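Threonine phosphate decarboxylase-like enzyme (Sulfurospirillum multivorans, PDB 6OUX) catalyses the pyridoxal phosphate-dependent decarboxylation of L-serine O-phosphate to ethanolamine O-phosphate, a precursor in norcobamide biosynthesis. Local coordinates at residues M127-S132 and D153-D158; E219-L224 and Q301-M306; R308-L313 and N327-K332; F341-L346 and V354-D359; E366-A371 and M383-I388. All coordinates share one frame; numbering follows the deposited sequence.

Contact 1: M127-S132 and D153-D158; sequences MIPTFS and DDYSFD
A Met-aromatic contact between Met127 and Phe157, with the Pro129 ring set against Tyr155 beside it, lies near the substrate site of this PLP-dependent aminotransferase fold. It joins the end of strand 123-128 in the large sheet to the loop leading into helix 159-169. The Met127 sulfur approaches the Phe157 ring obliquely, with SD 4.1 Å from the ring centroid; CE1 is its nearest ring atom. The Phe157 side chain turns back to the strand because CG stands opposite the backbone N (chi1 -175°), and it crosses the methionine chain at about a right angle. Two residues after Met127, Pro129 follows a cis peptide and presents CG and CD obliquely to the CD1 and CE1 atoms of Tyr155, with CD 3.8 Å from CD1 of Tyr155. That ring comes from a type I' turn, Asp153 to Ser156, and is fixed at its far end by a hydrogen bond from Glu364 N to Tyr155 OH. The Pro129 side chain lies about 6 Å from that of Asn181, assigned to O-phospho-L-serine binding, and Pro129 O accepts a hydrogen bond from Asn180 ND2. With an alanine here CG and CD are gone, which would probably open a gap beside Tyr155 and loosen the hold on the cis peptide. Pro129 CG completes the fit, 3.9 Å from Tyr155 CE1.

Contact 2: E219-L224 and Q301-M306; sequences EALTCL and QYIKEM
Leu221 projects from its loop onto helix 289-314, where Ile303 and Lys304 receive it. From CB, which points at the helix, the chain continues to CG, set on the far side of the CA-CB bond from the carbonyl carbon (chi1 -49°), and there it forks into two methyls. CD1 goes to the lysine side: it lies 3.9 Å from CE of Lys304 and 4.1 Å from CG of Lys304, resting along the extended aliphatic part of that chain. The same methyl also reaches Ile303 CG2, again at 4.1 Å. CD2, the other branch, meets the isoleucine alone, 4.0 Å from Ile303 CG2. One isoleucine methyl is thus touched by both prongs of the leucine, while the two side chains run past each other in opposite directions. The packing is entirely apolar. Lys304 lies at the exposed border of the patch, and Leu221 and Ile303 are buried. The loop is also tied down through its backbone, since Leu221 O accepts a hydrogen bond from NH2 of Arg299, one turn before Ile303, and Leu221 also touches Tyr216 and Lys300. Leu221 has positive phi and psi (58° and 50°), a left-handed conformation at the bend between Ala220 and Thr222. The arrangement is a loop leucine packed on the long helix that, in this family, links the large and small domains, well away from the substrate site.

Contact 3: R308-L313 and N327-K332; sequences RFKEAL and NFVMLK
Lys310 and Val329 make the tight part of this helix-on-sheet contact: CG of the lysine lies 3.7 Å from CG2 of the valine. Only the base of the lysine chain is used. It bends at chi3 (-83°), and NZ makes a hydrogen bond to Ser324 O, so this partly exposed flank combines aliphatic packing with a polar tether to the loop before the strand. Deeper in, the fit is slacker. Leu313 CD1 is 4.1 Å from Leu331 CD1 and 4.3 Å from Val329 CG1, and its second methyl, CD2, lies 4.2 Å from Leu331 CD2. The two leucines cross at about a right angle, pairing both their methyls. Leu313 CD1 also sits 3.8 Å above the plane of the Phe309 ring, over its centre, so the methyl is held between this ring and the two strand side chains. Strand alternation sets the pattern: Val329 and Leu331 face the helix, whereas Phe328 points away and meets Phe211 edge-to-face. Helix 308-313 and strand 328-332 run almost parallel, at 14°, with their axes 9.9 Å apart. The strand sits in the small mixed sheet between 320-321 and 367-371. Val321 adds to the apolar layer under Leu313, and Phe309 continues it to Ile370 of strand 367-371 and to Val382 of helix 375-388.

Contact 4: F341-L346 and V354-D359; sequences FVISAL and VRTMAD
Ile343 and Val354 are brought together by their first torsions: in Ile343 a chi1 of -65° keeps CG1 beside the backbone N and aims the long branch at the strand, while Val354 has CG1 anti to its carbonyl carbon (chi1 -53°), which puts CG2 between N and the carbonyl carbon, where the helix meets it. Ile343 CG1 consequently lies 3.9 Å from Val354 CG2, and the branch runs on until CD1 presses on CB of Thr356 at 3.5 Å, crossing that side chain at about a right angle. One turn later Leu346 CD1 reaches the same valine methyl, CG2 of Val354, at 3.8 Å. A water adds a polar link, donating to Ile343 O and accepting from Val354 N. In place of Ile343 an alanine, without CG1, CG2 and CD1, would probably open a gap between the helix and the strand residues Val354 and Thr356, with less to hold the two together. That strand carries Arg355, assigned to O-phospho-L-serine binding, whose CB points away from the helix. Its guanidinium grips Asp359 end-on, NH1 to OD1 at 2.8 Å, nearly straight (168°), and NH2 to OD2 at 3.0 Å; NH1 also donates to Thr356 O at 2.7 Å. Thr356 OG1 accepts from Ala358 N in an ST turn, shaping the chain between arginine and aspartate. Helix 339-350 packs here on the small sheet: Ile343 touches Phe17 of helix 11-19 and Ile368 of strand 367-371, and Leu346 touches Ala384 and Ile388 of helix 375-388.

Contact 5: E366-A371 and M383-I388; sequences ECIRIA and MALKSI
Strand 367-371 and the end of helix 375-388 run in roughly opposite directions, and the nearest CA atoms, those of Ile370 and Leu385, are 11.2 Å apart. This is helix-on-sheet packing in the small, mixed sheet of the aminotransferase fold, and across so wide a spacing long side chains have to do the joining. Leu385 carries the contact from the helix. Its chi1 of -72° lays CG beside the backbone N and sends the fork at the strand, dividing the two methyls between two isoleucines. CD1 meets CD1 of Ile370 at 3.8 Å, the side chains approaching tip to tip. CD2 takes the looser partner, Ile368 CD1, at 4.3 Å. The isoleucines are alternate residues on one side of the strand, and both also touch Leu331 and Val354 on the two neighbouring strands, so the leucine tip lands on a continuous apolar layer. Arg369, between them in sequence, points to the other side of the sheet, where it is assigned to O-phospho-L-serine binding; its NH1 hydrogen-bonds to Asn181 O and its NH2 to Cys48 O, and it makes a cation-pi contact with Phe131. The sheet thus has an apolar side against the helix and a substrate-binding side opposite. On the helix, the final turn is closed by Ile388 N donating to Ala384 O at 3.0 Å.

In the fold
Contacts 3, 4 and 5 share the small sheet: strand 367-371 lies between 328-332 and 352-356, with probable hydrogen bonds Val329 O to Ile370 N (2.7 Å) and Arg355 O to Arg369 N (2.8 Å). The centre of contact 5 is about 9 Å from that of contact 3 and about 8 Å from that of contact 4. Contact 2 joins the group along helix 289-314, Met306 CE resting 3.6 Å from Val329 CG2. Contact 1, at the end of a strand of the large sheet, meets contacts 4 and 5 through Phe131, whose CE1 is 3.4 Å from Arg369 NH1. Around this junction the substrate-binding residues gather, the Arg355 and Arg369 side chains lying about 4 Å apart.

Contact 1: M127-S132 and D153-D158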
# COMPACT_ATOMS: atom_id res chain seq x y z
N MET A 127 9.43 -20.85 13.38
CA MET A 127 10.42 -20.91 14.46
C MET A 127 10.04 -19.91 15.54
O MET A 127 9.35 -18.92 15.29
CB MET A 127 11.82 -20.62 13.93
CG MET A 127 12.40 -21.65 12.94
SD MET A 127 13.95 -20.92 12.32
CE MET A 127 13.43 -19.41 11.39
N ILE A 128 10.57 -20.14 16.72
CA ILE A 128 10.40 -19.24 17.84
C ILE A 128 11.78 -19.09 18.53
O ILE A 128 12.47 -20.09 18.76
CB ILE A 128 9.33 -19.86 18.78
CG1 ILE A 128 9.06 -19.01 19.99
CG2 ILE A 128 9.80 -21.20 19.33
CD1 ILE A 128 8.03 -19.63 20.92
N PRO A 129 12.19 -17.85 18.87
CA PRO A 129 11.53 -16.61 18.68
C PRO A 129 11.63 -16.02 17.31
O PRO A 129 12.60 -16.23 16.63
CB PRO A 129 12.24 -15.69 19.65
CG PRO A 129 13.55 -16.25 19.81
CD PRO A 129 13.36 -17.71 19.72
N THR A 130 10.61 -15.25 16.95
CA THR A 130 10.65 -14.47 15.72
C THR A 130 9.96 -13.16 16.05
O THR A 130 9.10 -13.11 16.95
CB THR A 130 9.87 -15.15 14.53
OG1 THR A 130 9.96 -16.58 14.56
CG2 THR A 130 10.47 -14.78 13.36
N PHE A 131 10.35 -12.10 15.38
CA PHE A 131 9.82 -10.78 15.68
C PHE A 131 8.36 -10.61 15.25
O PHE A 131 7.56 -10.09 16.02
CB PHE A 131 10.64 -9.68 15.02
CG PHE A 131 10.34 -8.31 15.55
CD1 PHE A 131 11.01 -7.85 16.66
CD2 PHE A 131 9.38 -7.51 14.98
CE1 PHE A 131 10.75 -6.56 17.20
CE2 PHE A 131 9.13 -6.23 15.48
CZ PHE A 131 9.82 -5.76 16.60
N SER A 132 8.03 -11.00 14.03
CA SER A 132 6.65 -10.95 13.53
C SER A 132 5.83 -12.16 13.94
O SER A 132 6.32 -13.26 13.96
CB SER A 132 6.67 -10.90 12.03
OG SER A 132 7.50 -9.88 11.60
N ASP A 153 22.31 -22.04 22.62
CA ASP A 153 23.07 -22.10 21.39
C ASP A 153 23.05 -20.75 20.66
O ASP A 153 23.13 -20.74 19.47
CB ASP A 153 22.52 -23.13 20.36
CG ASP A 153 22.06 -24.46 20.98
OD1 ASP A 153 22.67 -24.97 21.93
OD2 ASP A 153 21.06 -25.02 20.45
N ASP A 154 22.92 -19.64 21.37
CA ASP A 154 22.87 -18.32 20.74
C ASP A 154 21.70 -18.24 19.74
O ASP A 154 21.76 -17.48 18.76
CB ASP A 154 24.21 -17.99 20.01
CG ASP A 154 25.32 -17.53 20.93
OD1 ASP A 154 25.05 -17.01 22.02
OD2 ASP A 154 26.50 -17.65 20.51
N TYR A 155 20.62 -19.03 19.98
CA TYR A 155 19.48 -19.07 19.07
C TYR A 155 19.85 -19.54 17.68
O TYR A 155 19.11 -19.28 16.73
CB TYR A 155 18.79 -17.70 18.97
CG TYR A 155 18.19 -17.28 20.30
CD1 TYR A 155 17.03 -17.90 20.80
CD2 TYR A 155 18.79 -16.29 21.07
CE1 TYR A 155 16.49 -17.54 21.98
CE2 TYR A 155 18.23 -15.90 22.25
CZ TYR A 155 17.09 -16.55 22.73
OH TYR A 155 16.54 -16.14 23.94
N SER A 156 20.95 -20.28 17.63
CA SER A 156 21.51 -20.87 16.41
C SER A 156 20.57 -21.93 15.92
O SER A 156 20.06 -22.74 16.70
CB SER A 156 22.85 -21.55 16.76
OG SER A 156 23.53 -22.01 15.63
N PHE A 157 20.32 -21.89 14.63
CA PHE A 157 19.38 -22.77 13.97
C PHE A 157 20.08 -24.11 13.70
O PHE A 157 21.02 -24.20 12.86
CB PHE A 157 18.99 -22.08 12.66
CG PHE A 157 17.94 -22.78 11.92
CD1 PHE A 157 16.62 -22.65 12.30
CD2 PHE A 157 18.28 -23.62 10.88
CE1 PHE A 157 15.64 -23.34 11.62
CE2 PHE A 157 17.33 -24.30 10.19
CZ PHE A 157 16.00 -24.15 10.54
N ASP A 158 19.69 -25.12 14.45
CA ASP A 158 20.20 -26.47 14.23
C ASP A 158 19.40 -27.17 13.06
O ASP A 158 18.23 -27.58 13.21
CB ASP A 158 20.14 -27.25 15.53
CG ASP A 158 20.57 -28.71 15.36
OD1 ASP A 158 20.51 -29.26 14.25
OD2 ASP A 158 20.97 -29.31 16.38

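Contact 2: E219-L224 and Q301-M306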
# COMPACT_ATOMS: atom_id res chain seq x y z
N GLU A 219 35.51 -12.28 3.19
CA GLU A 219 36.02 -10.98 3.66
C GLU A 219 35.80 -9.84 2.66
O GLU A 219 35.70 -8.69 3.05
CB GLU A 219 37.50 -11.08 4.02
CG GLU A 219 37.73 -11.67 5.39
CD GLU A 219 37.38 -10.68 6.50
OE1 GLU A 219 36.26 -10.75 7.06
OE2 GLU A 219 38.25 -9.82 6.80
N ALA A 220 35.71 -10.16 1.39
CA ALA A 220 35.45 -9.15 0.38
C ALA A 220 34.02 -8.62 0.50
O ALA A 220 33.70 -7.71 -0.18
CB ALA A 220 35.62 -9.78 -1.00
N LEU A 221 33.17 -9.21 1.34
CA LEU A 221 31.78 -8.79 1.46
C LEU A 221 31.03 -8.87 0.13
O LEU A 221 30.32 -7.98 -0.27
CB LEU A 221 31.68 -7.42 2.11
CG LEU A 221 32.46 -7.19 3.41
CD1 LEU A 221 32.26 -5.77 3.87
CD2 LEU A 221 32.18 -8.15 4.58
N THR A 222 31.13 -10.00 -0.51
CA THR A 222 30.33 -10.32 -1.70
C THR A 222 28.83 -10.33 -1.33
O THR A 222 28.45 -10.97 -0.34
CB THR A 222 30.75 -11.68 -2.31
OG1 THR A 222 32.17 -11.73 -2.49
CG2 THR A 222 30.08 -11.92 -3.70
N CYS A 223 27.99 -9.59 -2.06
CA CYS A 223 26.58 -9.50 -1.71
C CYS A 223 25.99 -10.90 -1.89
O CYS A 223 26.25 -11.56 -2.87
CB CYS A 223 25.83 -8.54 -2.57
SG CYS A 223 24.16 -8.21 -1.98
N LEU A 224 25.25 -11.35 -0.90
CA LEU A 224 24.62 -12.66 -0.90
C LEU A 224 23.24 -12.50 -1.43
O LEU A 224 22.68 -11.42 -1.35
CB LEU A 224 24.53 -13.22 0.53
CG LEU A 224 25.89 -13.48 1.20
CD1 LEU A 224 25.72 -13.64 2.69
CD2 LEU A 224 26.55 -14.70 0.57
N GLN A 301 29.87 -0.34 3.52
CA GLN A 301 30.17 0.60 4.56
C GLN A 301 29.37 0.33 5.81
O GLN A 301 29.91 0.37 6.94
CB GLN A 301 29.89 2.01 4.03
CG GLN A 301 30.00 3.18 4.97
CD GLN A 301 29.66 4.49 4.27
OE1 GLN A 301 28.83 4.53 3.33
NE2 GLN A 301 30.24 5.55 4.72
N TYR A 302 28.07 0.09 5.63
CA TYR A 302 27.20 -0.26 6.74
C TYR A 302 27.59 -1.60 7.42
O TYR A 302 27.58 -1.69 8.65
CB TYR A 302 25.74 -0.30 6.32
CG TYR A 302 24.81 -0.45 7.50
CD1 TYR A 302 24.61 0.52 8.43
CD2 TYR A 302 24.16 -1.65 7.71
CE1 TYR A 302 23.77 0.34 9.52
CE2 TYR A 302 23.32 -1.84 8.79
CZ TYR A 302 23.10 -0.83 9.67
OH TYR A 302 22.25 -1.10 10.72
N ILE A 303 27.90 -2.64 6.67
CA ILE A 303 28.37 -3.87 7.30
C ILE A 303 29.65 -3.62 8.11
O ILE A 303 29.80 -4.15 9.27
CB ILE A 303 28.64 -4.94 6.25
CG1 ILE A 303 27.35 -5.40 5.61
CG2 ILE A 303 29.46 -6.12 6.78
CD1 ILE A 303 27.57 -6.27 4.40
N LYS A 304 30.56 -2.80 7.58
CA LYS A 304 31.81 -2.52 8.30
C LYS A 304 31.51 -1.79 9.58
O LYS A 304 32.07 -2.12 10.63
CB LYS A 304 32.86 -1.80 7.46
CG LYS A 304 33.46 -2.70 6.38
CD LYS A 304 34.45 -1.94 5.48
CE LYS A 304 34.67 -2.77 4.20
NZ LYS A 304 35.32 -2.00 3.13
N GLU A 305 30.56 -0.85 9.55
CA GLU A 305 30.21 -0.22 10.76
C GLU A 305 29.51 -1.16 11.78
O GLU A 305 29.78 -1.01 12.96
CB GLU A 305 29.37 1.05 10.47
CG GLU A 305 28.88 1.84 11.64
CD GLU A 305 29.93 2.14 12.71
OE1 GLU A 305 31.10 2.41 12.29
OE2 GLU A 305 29.56 2.10 13.96
N MET A 306 28.55 -1.98 11.33
CA MET A 306 27.88 -2.96 12.19
C MET A 306 28.93 -3.83 12.90
O MET A 306 28.75 -4.17 14.08
CB MET A 306 26.98 -3.92 11.39
CG MET A 306 25.57 -3.42 11.13
SD MET A 306 24.53 -3.03 12.55
CE MET A 306 24.82 -4.14 13.70

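Contact 3: R308-L313 and N327-K332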
# COMPACT_ATOMS: atom_id res chain seq x y z
N ARG A 308 31.96 -3.00 13.63
CA ARG A 308 32.58 -2.13 14.64
C ARG A 308 31.70 -1.89 15.86
O ARG A 308 32.17 -1.95 16.99
CB ARG A 308 33.01 -0.84 13.97
CG ARG A 308 33.91 0.04 14.79
CD ARG A 308 33.73 1.52 14.39
NE ARG A 308 33.73 2.27 15.64
CZ ARG A 308 32.68 2.71 16.34
NH1 ARG A 308 32.92 3.35 17.48
NH2 ARG A 308 31.42 2.61 15.91
N PHE A 309 30.42 -1.60 15.63
CA PHE A 309 29.47 -1.50 16.65
C PHE A 309 29.41 -2.80 17.53
O PHE A 309 29.41 -2.70 18.77
CB PHE A 309 28.11 -1.19 16.01
CG PHE A 309 27.00 -0.91 16.96
CD1 PHE A 309 27.17 -0.08 18.07
CD2 PHE A 309 25.70 -1.35 16.67
CE1 PHE A 309 26.11 0.20 18.91
CE2 PHE A 309 24.64 -1.02 17.48
CZ PHE A 309 24.84 -0.24 18.59
N LYS A 310 29.28 -3.96 16.91
CA LYS A 310 29.23 -5.23 17.67
C LYS A 310 30.46 -5.45 18.53
O LYS A 310 30.35 -5.89 19.65
CB LYS A 310 29.09 -6.44 16.75
CG LYS A 310 27.74 -6.48 16.12
CD LYS A 310 27.61 -7.66 15.19
CE LYS A 310 28.17 -7.42 13.84
NZ LYS A 310 28.03 -8.67 13.03
N GLU A 311 31.62 -5.14 17.99
CA GLU A 311 32.86 -5.25 18.70
C GLU A 311 32.86 -4.28 19.89
O GLU A 311 33.29 -4.66 21.02
CB GLU A 311 34.04 -4.94 17.76
CG GLU A 311 35.39 -5.25 18.35
CD GLU A 311 36.54 -4.89 17.43
OE1 GLU A 311 36.66 -3.70 17.03
OE2 GLU A 311 37.32 -5.81 17.11
N ALA A 312 32.34 -3.09 19.69
CA ALA A 312 32.32 -2.12 20.75
C ALA A 312 31.37 -2.57 21.88
O ALA A 312 31.66 -2.38 23.05
CB ALA A 312 31.91 -0.78 20.24
N LEU A 313 30.24 -3.16 21.49
CA LEU A 313 29.27 -3.65 22.44
C LEU A 313 29.86 -4.78 23.26
O LEU A 313 29.55 -4.87 24.41
CB LEU A 313 27.99 -4.12 21.74
CG LEU A 313 27.15 -2.97 21.20
CD1 LEU A 313 26.11 -3.53 20.23
CD2 LEU A 313 26.43 -2.17 22.27
N ASN A 327 21.18 -5.98 10.48
CA ASN A 327 21.39 -4.59 10.81
C ASN A 327 20.84 -4.20 12.16
O ASN A 327 20.36 -3.09 12.39
CB ASN A 327 20.80 -3.70 9.68
CG ASN A 327 19.34 -3.85 9.50
OD1 ASN A 327 18.80 -4.88 9.82
ND2 ASN A 327 18.69 -2.86 8.87
N PHE A 328 20.91 -5.16 13.07
CA PHE A 328 20.52 -4.98 14.43
C PHE A 328 21.27 -6.06 15.25
O PHE A 328 21.78 -7.06 14.68
CB PHE A 328 18.97 -5.13 14.55
CG PHE A 328 18.46 -6.39 13.98
CD1 PHE A 328 18.55 -7.57 14.68
CD2 PHE A 328 17.87 -6.42 12.72
CE1 PHE A 328 18.12 -8.77 14.11
CE2 PHE A 328 17.45 -7.62 12.13
CZ PHE A 328 17.55 -8.79 12.85
N VAL A 329 21.33 -5.81 16.54
CA VAL A 329 21.95 -6.68 17.53
C VAL A 329 20.95 -6.80 18.68
O VAL A 329 20.22 -5.82 18.94
CB VAL A 329 23.25 -6.05 18.04
CG1 VAL A 329 24.02 -7.04 18.87
CG2 VAL A 329 24.17 -5.70 16.89
N MET A 330 20.86 -7.98 19.28
CA MET A 330 20.10 -8.24 20.47
C MET A 330 21.08 -8.45 21.62
O MET A 330 22.05 -9.24 21.51
CB MET A 330 19.21 -9.51 20.32
CG MET A 330 17.97 -9.61 21.29
SD MET A 330 16.87 -11.04 20.99
CE MET A 330 15.38 -10.51 20.84
N LEU A 331 20.79 -7.77 22.73
CA LEU A 331 21.62 -7.74 23.94
C LEU A 331 20.85 -8.33 25.12
O LEU A 331 19.74 -7.92 25.33
CB LEU A 331 21.93 -6.28 24.27
CG LEU A 331 23.26 -5.74 23.80
CD1 LEU A 331 23.32 -5.78 22.30
CD2 LEU A 331 23.47 -4.34 24.24
N LYS A 332 21.45 -9.25 25.88
CA LYS A 332 20.86 -9.69 27.14
C LYS A 332 21.48 -8.92 28.30
O LYS A 332 22.71 -8.89 28.47
CB LYS A 332 21.09 -11.18 27.33
CG LYS A 332 20.58 -11.70 28.65
CD LYS A 332 20.02 -13.08 28.53
CE LYS A 332 20.20 -13.83 29.80
NZ LYS A 332 21.53 -14.47 29.59

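Contact 4: F341-L346 and V354-D359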
# COMPACT_ATOMS: atom_id res chain seq x y z
N PHE A 341 14.11 -0.49 32.73
CA PHE A 341 15.08 0.38 33.36
C PHE A 341 16.04 0.96 32.35
O PHE A 341 16.26 2.14 32.35
CB PHE A 341 15.88 -0.38 34.41
CG PHE A 341 17.06 0.39 34.93
CD1 PHE A 341 16.89 1.46 35.82
CD2 PHE A 341 18.34 0.05 34.54
CE1 PHE A 341 17.99 2.19 36.25
CE2 PHE A 341 19.43 0.77 34.97
CZ PHE A 341 19.26 1.83 35.81
N VAL A 342 16.58 0.11 31.49
CA VAL A 342 17.55 0.51 30.48
C VAL A 342 16.90 1.38 29.44
O VAL A 342 17.43 2.43 29.09
CB VAL A 342 18.31 -0.69 29.88
CG1 VAL A 342 19.30 -0.26 28.81
CG2 VAL A 342 19.05 -1.36 30.98
N ILE A 343 15.75 0.96 28.95
CA ILE A 343 15.00 1.75 27.95
C ILE A 343 14.60 3.17 28.41
O ILE A 343 14.78 4.14 27.67
CB ILE A 343 13.82 0.95 27.42
CG1 ILE A 343 14.35 -0.26 26.66
CG2 ILE A 343 12.88 1.78 26.54
CD1 ILE A 343 13.34 -1.42 26.52
N SER A 344 14.16 3.29 29.66
CA SER A 344 13.82 4.57 30.23
C SER A 344 15.05 5.47 30.44
O SER A 344 15.00 6.65 30.17
CB SER A 344 13.06 4.36 31.53
OG SER A 344 11.85 3.71 31.28
N ALA A 345 16.14 4.91 30.90
CA ALA A 345 17.32 5.72 31.09
C ALA A 345 17.90 6.20 29.77
O ALA A 345 18.34 7.37 29.67
CB ALA A 345 18.39 4.98 31.89
N LEU A 346 17.89 5.33 28.75
CA LEU A 346 18.32 5.73 27.42
C LEU A 346 17.48 6.88 26.89
O LEU A 346 18.02 7.81 26.28
CB LEU A 346 18.27 4.55 26.43
CG LEU A 346 19.37 3.50 26.64
CD1 LEU A 346 19.02 2.17 26.01
CD2 LEU A 346 20.70 4.02 26.10
N VAL A 354 15.40 2.34 22.02
CA VAL A 354 15.69 0.96 21.60
C VAL A 354 14.45 0.11 21.92
O VAL A 354 13.53 0.58 22.59
CB VAL A 354 16.98 0.38 22.22
CG1 VAL A 354 18.15 1.29 21.98
CG2 VAL A 354 16.86 0.07 23.73
N ARG A 355 14.41 -1.11 21.39
CA ARG A 355 13.19 -1.93 21.36
C ARG A 355 13.33 -3.02 22.43
O ARG A 355 14.31 -3.80 22.46
CB ARG A 355 12.95 -2.49 19.91
CG ARG A 355 11.71 -3.37 19.61
CD ARG A 355 10.49 -2.63 20.08
NE ARG A 355 9.20 -3.17 19.66
CZ ARG A 355 8.57 -4.22 20.20
NH1 ARG A 355 9.17 -4.98 21.12
NH2 ARG A 355 7.35 -4.53 19.77
N THR A 356 12.38 -3.05 23.35
CA THR A 356 12.32 -4.20 24.27
C THR A 356 12.07 -5.55 23.57
O THR A 356 11.33 -5.63 22.55
CB THR A 356 11.24 -4.02 25.35
OG1 THR A 356 11.39 -5.06 26.30
CG2 THR A 356 9.82 -4.07 24.80
N MET A 357 12.61 -6.61 24.16
CA MET A 357 12.22 -7.99 23.75
C MET A 357 11.21 -8.67 24.67
O MET A 357 10.74 -9.79 24.35
CB MET A 357 13.44 -8.87 23.59
CG MET A 357 14.27 -8.32 22.44
SD MET A 357 13.92 -8.69 20.72
CE MET A 357 12.90 -7.41 20.16
N ALA A 358 10.73 -7.93 25.67
CA ALA A 358 9.78 -8.47 26.67
C ALA A 358 8.50 -9.04 26.05
O ALA A 358 7.94 -9.98 26.56
CB ALA A 358 9.41 -7.36 27.68
N ASP A 359 8.06 -8.51 24.93
CA ASP A 359 6.83 -9.00 24.31
C ASP A 359 7.03 -10.06 23.23
O ASP A 359 6.12 -10.32 22.45
CB ASP A 359 6.07 -7.82 23.71
CG ASP A 359 6.86 -7.09 22.59
OD1 ASP A 359 8.10 -7.25 22.47
OD2 ASP A 359 6.21 -6.34 21.83
O HOH W 1 15.34 3.52 24.82

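Contact 5: E366-A371 and M383-I388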
# COMPACT_ATOMS: atom_id res chain seq x y z
N GLU A 366 15.96 -10.71 29.96
CA GLU A 366 15.58 -9.32 29.72
C GLU A 366 16.50 -8.78 28.60
O GLU A 366 17.67 -8.57 28.85
CB GLU A 366 15.79 -8.49 31.02
CG GLU A 366 14.75 -8.75 32.12
CD GLU A 366 13.39 -8.21 31.74
OE1 GLU A 366 13.27 -7.08 31.15
OE2 GLU A 366 12.40 -8.92 31.98
N CYS A 367 15.96 -8.57 27.40
CA CYS A 367 16.75 -8.26 26.21
C CYS A 367 16.24 -7.01 25.56
O CYS A 367 15.04 -6.62 25.71
CB CYS A 367 16.75 -9.43 25.19
SG CYS A 367 17.66 -10.88 25.77
N ILE A 368 17.16 -6.37 24.82
CA ILE A 368 16.82 -5.27 23.96
C ILE A 368 17.38 -5.53 22.55
O ILE A 368 18.46 -6.12 22.40
CB ILE A 368 17.34 -3.92 24.48
CG1 ILE A 368 18.85 -3.92 24.77
CG2 ILE A 368 16.59 -3.53 25.73
CD1 ILE A 368 19.36 -2.52 25.06
N ARG A 369 16.67 -5.05 21.55
CA ARG A 369 17.14 -5.08 20.16
C ARG A 369 17.53 -3.69 19.74
O ARG A 369 16.70 -2.77 19.82
CB ARG A 369 16.07 -5.58 19.20
CG ARG A 369 16.65 -5.98 17.83
CD ARG A 369 15.56 -6.10 16.81
NE ARG A 369 14.86 -4.86 16.56
CZ ARG A 369 13.81 -4.76 15.75
NH1 ARG A 369 13.37 -5.82 15.12
NH2 ARG A 369 13.21 -3.60 15.55
N ILE A 370 18.78 -3.53 19.28
CA ILE A 370 19.26 -2.19 18.86
C ILE A 370 19.62 -2.18 17.37
O ILE A 370 20.43 -2.95 16.95
CB ILE A 370 20.54 -1.75 19.65
CG1 ILE A 370 20.34 -1.99 21.15
CG2 ILE A 370 20.88 -0.29 19.31
CD1 ILE A 370 21.54 -1.67 22.02
N ALA A 371 19.01 -1.30 16.61
CA ALA A 371 19.32 -1.18 15.19
C ALA A 371 20.65 -0.45 15.03
O ALA A 371 20.92 0.52 15.76
CB ALA A 371 18.24 -0.38 14.50
N MET A 383 28.32 4.42 24.56
CA MET A 383 28.64 5.29 25.70
C MET A 383 27.51 5.30 26.71
O MET A 383 27.75 5.03 27.88
CB MET A 383 29.00 6.73 25.24
CG MET A 383 30.48 6.86 24.88
SD MET A 383 31.07 8.47 24.21
CE MET A 383 32.81 8.20 24.58
N ALA A 384 26.30 5.60 26.23
CA ALA A 384 25.10 5.58 27.06
C ALA A 384 24.88 4.28 27.79
O ALA A 384 24.71 4.29 29.04
CB ALA A 384 23.89 5.93 26.25
N LEU A 385 24.95 3.16 27.08
CA LEU A 385 24.86 1.83 27.73
C LEU A 385 25.91 1.57 28.80
O LEU A 385 25.61 0.95 29.85
CB LEU A 385 24.91 0.66 26.72
CG LEU A 385 23.65 0.51 25.88
CD1 LEU A 385 23.93 -0.44 24.72
CD2 LEU A 385 22.44 0.08 26.67
N LYS A 386 27.14 2.00 28.55
CA LYS A 386 28.22 1.67 29.49
C LYS A 386 27.98 2.39 30.85
O LYS A 386 28.14 1.82 31.90
CB LYS A 386 29.61 2.06 28.94
CG LYS A 386 30.31 0.93 28.23
CD LYS A 386 31.77 1.26 28.03
CE LYS A 386 32.47 0.31 27.06
NZ LYS A 386 33.18 1.17 26.07
N SER A 387 27.56 3.62 30.75
CA SER A 387 27.24 4.45 31.86
C SER A 387 26.01 3.97 32.64
O SER A 387 26.08 3.85 33.85
CB SER A 387 27.02 5.88 31.37
OG SER A 387 26.12 6.56 32.24
N ILE A 388 24.92 3.69 31.93
CA ILE A 388 23.71 3.13 32.52
C ILE A 388 23.94 1.78 33.17
O ILE A 388 23.33 1.51 34.20
CB ILE A 388 22.56 2.98 31.48
CG1 ILE A 388 22.10 4.36 31.01
CG2 ILE A 388 21.41 2.22 32.08
CD1 ILE A 388 21.24 4.37 29.76